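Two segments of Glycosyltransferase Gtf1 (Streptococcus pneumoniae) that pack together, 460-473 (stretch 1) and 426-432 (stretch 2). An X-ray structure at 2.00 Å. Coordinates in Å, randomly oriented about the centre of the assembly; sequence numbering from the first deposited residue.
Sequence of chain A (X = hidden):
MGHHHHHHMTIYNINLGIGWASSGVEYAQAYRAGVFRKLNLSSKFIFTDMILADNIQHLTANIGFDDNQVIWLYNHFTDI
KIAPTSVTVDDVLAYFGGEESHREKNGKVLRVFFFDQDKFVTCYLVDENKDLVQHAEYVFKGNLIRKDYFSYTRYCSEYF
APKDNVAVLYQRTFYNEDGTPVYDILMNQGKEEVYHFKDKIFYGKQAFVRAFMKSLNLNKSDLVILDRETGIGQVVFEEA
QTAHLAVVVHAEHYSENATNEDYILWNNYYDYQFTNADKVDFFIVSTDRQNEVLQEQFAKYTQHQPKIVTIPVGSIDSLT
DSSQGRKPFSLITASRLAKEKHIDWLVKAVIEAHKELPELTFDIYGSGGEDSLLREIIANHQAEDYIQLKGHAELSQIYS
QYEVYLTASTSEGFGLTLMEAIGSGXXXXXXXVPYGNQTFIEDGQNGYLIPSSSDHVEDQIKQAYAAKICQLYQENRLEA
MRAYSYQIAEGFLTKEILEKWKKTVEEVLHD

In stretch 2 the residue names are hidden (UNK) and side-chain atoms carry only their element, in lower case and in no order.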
# COMPACT_ATOMS: atom_id res chain seq x y z
N GLN A 460 1.63 -30.77 -10.32
CA GLN A 460 1.81 -30.30 -11.70
C GLN A 460 2.46 -28.92 -11.74
O GLN A 460 3.35 -28.68 -12.56
CB GLN A 460 0.47 -30.19 -12.42
CG GLN A 460 0.20 -31.29 -13.43
CD GLN A 460 -0.11 -32.60 -12.75
OE1 GLN A 460 -1.27 -32.87 -12.40
NE2 GLN A 460 0.92 -33.42 -12.56
N ILE A 461 1.99 -28.03 -10.88
CA ILE A 461 2.51 -26.67 -10.82
C ILE A 461 4.00 -26.66 -10.46
O ILE A 461 4.80 -26.04 -11.16
CB ILE A 461 1.72 -25.79 -9.83
CG1 ILE A 461 0.31 -25.53 -10.39
CG2 ILE A 461 2.46 -24.48 -9.54
CD1 ILE A 461 -0.69 -25.15 -9.31
N LYS A 462 4.37 -27.33 -9.38
CA LYS A 462 5.76 -27.33 -8.94
C LYS A 462 6.68 -27.96 -10.00
O LYS A 462 7.81 -27.51 -10.19
CB LYS A 462 5.92 -28.00 -7.57
CG LYS A 462 6.38 -29.45 -7.58
CD LYS A 462 6.28 -30.05 -6.19
CE LYS A 462 6.38 -31.56 -6.26
NZ LYS A 462 5.69 -32.19 -5.10
N GLN A 463 6.17 -28.99 -10.67
CA GLN A 463 6.90 -29.67 -11.74
C GLN A 463 7.10 -28.74 -12.93
O GLN A 463 8.18 -28.72 -13.53
CB GLN A 463 6.18 -30.96 -12.14
CG GLN A 463 6.46 -31.48 -13.55
CD GLN A 463 5.64 -32.72 -13.88
OE1 GLN A 463 4.77 -32.71 -14.76
NE2 GLN A 463 5.90 -33.81 -13.15
N ALA A 464 6.08 -27.95 -13.26
CA ALA A 464 6.17 -27.01 -14.37
C ALA A 464 7.20 -25.92 -14.10
O ALA A 464 8.11 -25.71 -14.90
CB ALA A 464 4.81 -26.41 -14.71
N TYR A 465 7.06 -25.21 -12.97
CA TYR A 465 8.04 -24.17 -12.62
C TYR A 465 9.47 -24.74 -12.54
O TYR A 465 10.40 -24.15 -13.11
CB TYR A 465 7.66 -23.46 -11.31
CG TYR A 465 6.67 -22.34 -11.50
CD1 TYR A 465 7.11 -21.01 -11.63
CD2 TYR A 465 5.30 -22.60 -11.56
CE1 TYR A 465 6.20 -19.98 -11.82
CE2 TYR A 465 4.39 -21.58 -11.73
CZ TYR A 465 4.84 -20.27 -11.85
OH TYR A 465 3.91 -19.27 -12.04
N ALA A 466 9.63 -25.88 -11.85
CA ALA A 466 10.94 -26.55 -11.77
C ALA A 466 11.52 -26.79 -13.16
O ALA A 466 12.68 -26.43 -13.40
CB ALA A 466 10.84 -27.87 -11.02
N ALA A 467 10.72 -27.36 -14.06
CA ALA A 467 11.14 -27.63 -15.44
C ALA A 467 11.55 -26.37 -16.18
O ALA A 467 12.51 -26.37 -16.96
CB ALA A 467 10.04 -28.36 -16.20
N LYS A 468 10.81 -25.29 -15.96
CA LYS A 468 11.09 -24.03 -16.65
C LYS A 468 12.34 -23.32 -16.15
O LYS A 468 13.13 -22.78 -16.95
CB LYS A 468 9.87 -23.11 -16.65
CG LYS A 468 8.83 -23.48 -17.70
CD LYS A 468 9.48 -23.55 -19.08
CE LYS A 468 8.48 -23.89 -20.15
NZ LYS A 468 9.13 -23.89 -21.48
N ILE A 469 12.54 -23.33 -14.84
CA ILE A 469 13.75 -22.79 -14.24
C ILE A 469 14.94 -23.55 -14.81
O ILE A 469 15.87 -22.93 -15.34
CB ILE A 469 13.75 -22.91 -12.69
CG1 ILE A 469 12.70 -21.95 -12.07
CG2 ILE A 469 15.13 -22.62 -12.12
CD1 ILE A 469 12.21 -22.36 -10.70
N CYS A 470 14.90 -24.89 -14.71
CA CYS A 470 15.97 -25.75 -15.21
C CYS A 470 16.27 -25.50 -16.69
O CYS A 470 17.43 -25.37 -17.07
CB CYS A 470 15.64 -27.22 -14.96
SG CYS A 470 15.79 -27.68 -13.22
N GLN A 471 15.22 -25.39 -17.51
CA GLN A 471 15.35 -25.09 -18.93
C GLN A 471 16.06 -23.76 -19.25
O GLN A 471 16.84 -23.68 -20.22
CB GLN A 471 13.99 -25.13 -19.62
CG GLN A 471 14.05 -24.90 -21.13
CD GLN A 471 12.69 -24.84 -21.77
OE1 GLN A 471 11.67 -25.02 -21.11
NE2 GLN A 471 12.65 -24.57 -23.07
N LEU A 472 15.81 -22.74 -18.43
CA LEU A 472 16.41 -21.41 -18.65
C LEU A 472 17.93 -21.49 -18.53
O LEU A 472 18.66 -20.90 -19.33
CB LEU A 472 15.85 -20.39 -17.65
CG LEU A 472 16.29 -18.92 -17.74
CD1 LEU A 472 15.18 -18.03 -17.18
CD2 LEU A 472 17.60 -18.65 -17.01
N TYR A 473 18.39 -22.22 -17.52
CA TYR A 473 19.80 -22.36 -17.29
C TYR A 473 20.44 -23.38 -18.25
O TYR A 473 21.49 -23.11 -18.83
CB TYR A 473 20.06 -22.74 -15.84
CG TYR A 473 19.93 -21.56 -14.90
CD1 TYR A 473 20.97 -20.64 -14.76
CD2 TYR A 473 18.77 -21.37 -14.14
CE1 TYR A 473 20.86 -19.56 -13.90
CE2 TYR A 473 18.65 -20.30 -13.27
CZ TYR A 473 19.69 -19.39 -13.15
OH TYR A 473 19.58 -18.32 -12.29
N UNK A 426 15.68 -8.49 -15.21
CA UNK A 426 15.38 -9.86 -14.78
C UNK A 426 14.42 -10.50 -15.74
O UNK A 426 13.39 -9.91 -16.07
c UNK A 426 16.99 -10.19 -12.15
c UNK A 426 14.80 -9.89 -13.35
c UNK A 426 14.99 -9.47 -10.87
c UNK A 426 15.70 -9.40 -12.21
N UNK A 427 14.77 -11.71 -16.21
CA UNK A 427 13.77 -12.53 -16.89
C UNK A 427 12.68 -12.88 -15.88
O UNK A 427 12.96 -12.94 -14.68
c UNK A 427 16.08 -12.38 -16.16
c UNK A 427 14.55 -13.80 -17.27
c UNK A 427 15.98 -13.35 -17.31
N UNK A 428 11.47 -13.10 -16.38
CA UNK A 428 10.33 -13.46 -15.52
C UNK A 428 9.81 -14.85 -15.86
O UNK A 428 9.66 -15.19 -17.03
c UNK A 428 10.21 -10.56 -14.33
c UNK A 428 9.20 -12.44 -15.66
c UNK A 428 9.50 -10.94 -15.61
c UNK A 428 8.21 -10.15 -15.74
N UNK A 429 9.51 -15.66 -14.85
CA UNK A 429 8.74 -16.90 -15.07
C UNK A 429 7.42 -16.81 -14.29
O UNK A 429 7.44 -16.71 -13.07
c UNK A 429 11.81 -19.32 -14.85
c UNK A 429 10.87 -18.26 -15.40
c UNK A 429 9.53 -18.16 -14.64
c UNK A 429 8.68 -19.41 -14.84
N UNK A 430 6.29 -16.86 -15.00
CA UNK A 430 4.99 -16.75 -14.35
C UNK A 430 3.85 -17.41 -15.10
O UNK A 430 4.03 -17.92 -16.21
N UNK A 431 2.68 -17.41 -14.48
CA UNK A 431 1.49 -17.98 -15.11
C UNK A 431 1.01 -17.13 -16.29
O UNK A 431 1.13 -15.90 -16.28
c UNK A 431 0.50 -18.99 -11.76
c UNK A 431 0.61 -21.61 -12.68
c UNK A 431 0.64 -21.36 -11.32
c UNK A 431 0.54 -20.56 -13.58
c UNK A 431 0.58 -20.05 -10.86
c UNK A 431 0.35 -18.09 -14.10
c UNK A 431 0.48 -19.23 -13.14
N UNK A 432 0.47 -17.81 -17.31
CA UNK A 432 -0.14 -17.16 -18.45
C UNK A 432 -1.52 -16.66 -18.06
O UNK A 432 -2.54 -17.26 -18.41
o UNK A 432 -0.79 -16.23 -20.98
c UNK A 432 -0.23 -18.14 -19.62
c UNK A 432 -0.52 -17.45 -20.96
o UNK A 432 -0.48 -18.14 -22.00

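Position 426 carries four side-chain carbons that fork at the second, with no heteroatom. None comes within reach of stretch 1. A fork one carbon beyond CB identifies leucine, and Leu426 is buried, as suits a purely hydrocarbon side chain.

At position 427 three carbons close a ring onto the backbone nitrogen, and CB of position 427 lies 4.3 Å from CD1 of Leu472; such a ring can only be proline. The CA-to-CB bond of Pro427 points toward the helix. A compact apolar ring suits this place just before the strand, where phi is -64° and the neighbour across the gap is a methyl group.

Position 428 again has four carbons forked at the second, and none of them touches stretch 1, so it is a leucine. In the strand, successive side chains alternate, and the CA-to-CB bond of Leu428 points away from the helix. The residue is nevertheless buried, which explains the value of its apolar side chain despite the lack of contact with stretch 1.

Position 429 also has four carbons, but the fork is at the first, and one arm is two carbons long. The short arm lies against Tyr465, and the long arm reaches Ile469 and Leu472. This branching identifies isoleucine. Its CA-to-CB bond points toward the helix, and it has the largest covered area in stretch 2, 108 Å². The longer arm of Ile429 ends in CD1, 3.9 Å from CG1 of Ile469 and 4.3 Å from CD1 of Leu472; the shorter arm, CG2, lies 3.9 Å from CD1 of Tyr465. Branching at CB thus lets one residue reach in two directions along the helix.

Position 430 has no side-chain atoms, and its backbone carbon C sits 3.6 Å from OH of Tyr465; the residue is glycine. At Gly430 the main chain itself therefore meets the tyrosine. An ideal CB on Gly430 would point away from the helix, 4.6 Å from OH of Tyr465.

Position 431 shows one carbon followed by a six-carbon ring without a hydroxyl, and the ring lies against Tyr465 and Ile461; it is phenylalanine. The CA-to-CB bond of Phe431 points sideways, but the ring comes nearer the helix, its CZ 4.0 Å from CG2 of Ile461. Tyr465 presents its edge to the face of this ring, with centroids 5.3 Å apart and planes at 85°. A flat aromatic residue suits the site because it offers a broad face to that edge.

Position 432 has two carbons, the second bearing two oxygens, and touches nothing on stretch 1: a carboxylate on a short stem, aspartate. Asp432 is exposed, where a charge is easily tolerated.

The contact works by apolar packing, with no hydrogen bond across it. Helix and strand run nearly antiparallel, at 158°, with axes 9.7 Å apart at closest approach. Ile461, Tyr465, Ile469 and Leu472 supply the helix surface, while the CB of Lys468 approaches Ile429 before its chain leads away, NZ of Lys468 donating to OE1 of Gln471 at 2.8 Å. The OH of Tyr465 lies 3.3 Å from N of Phe431 at a poor angle, and is hydrogen-bonded elsewhere in the structure.

Stretch 2 (426-432) LPLIGFD
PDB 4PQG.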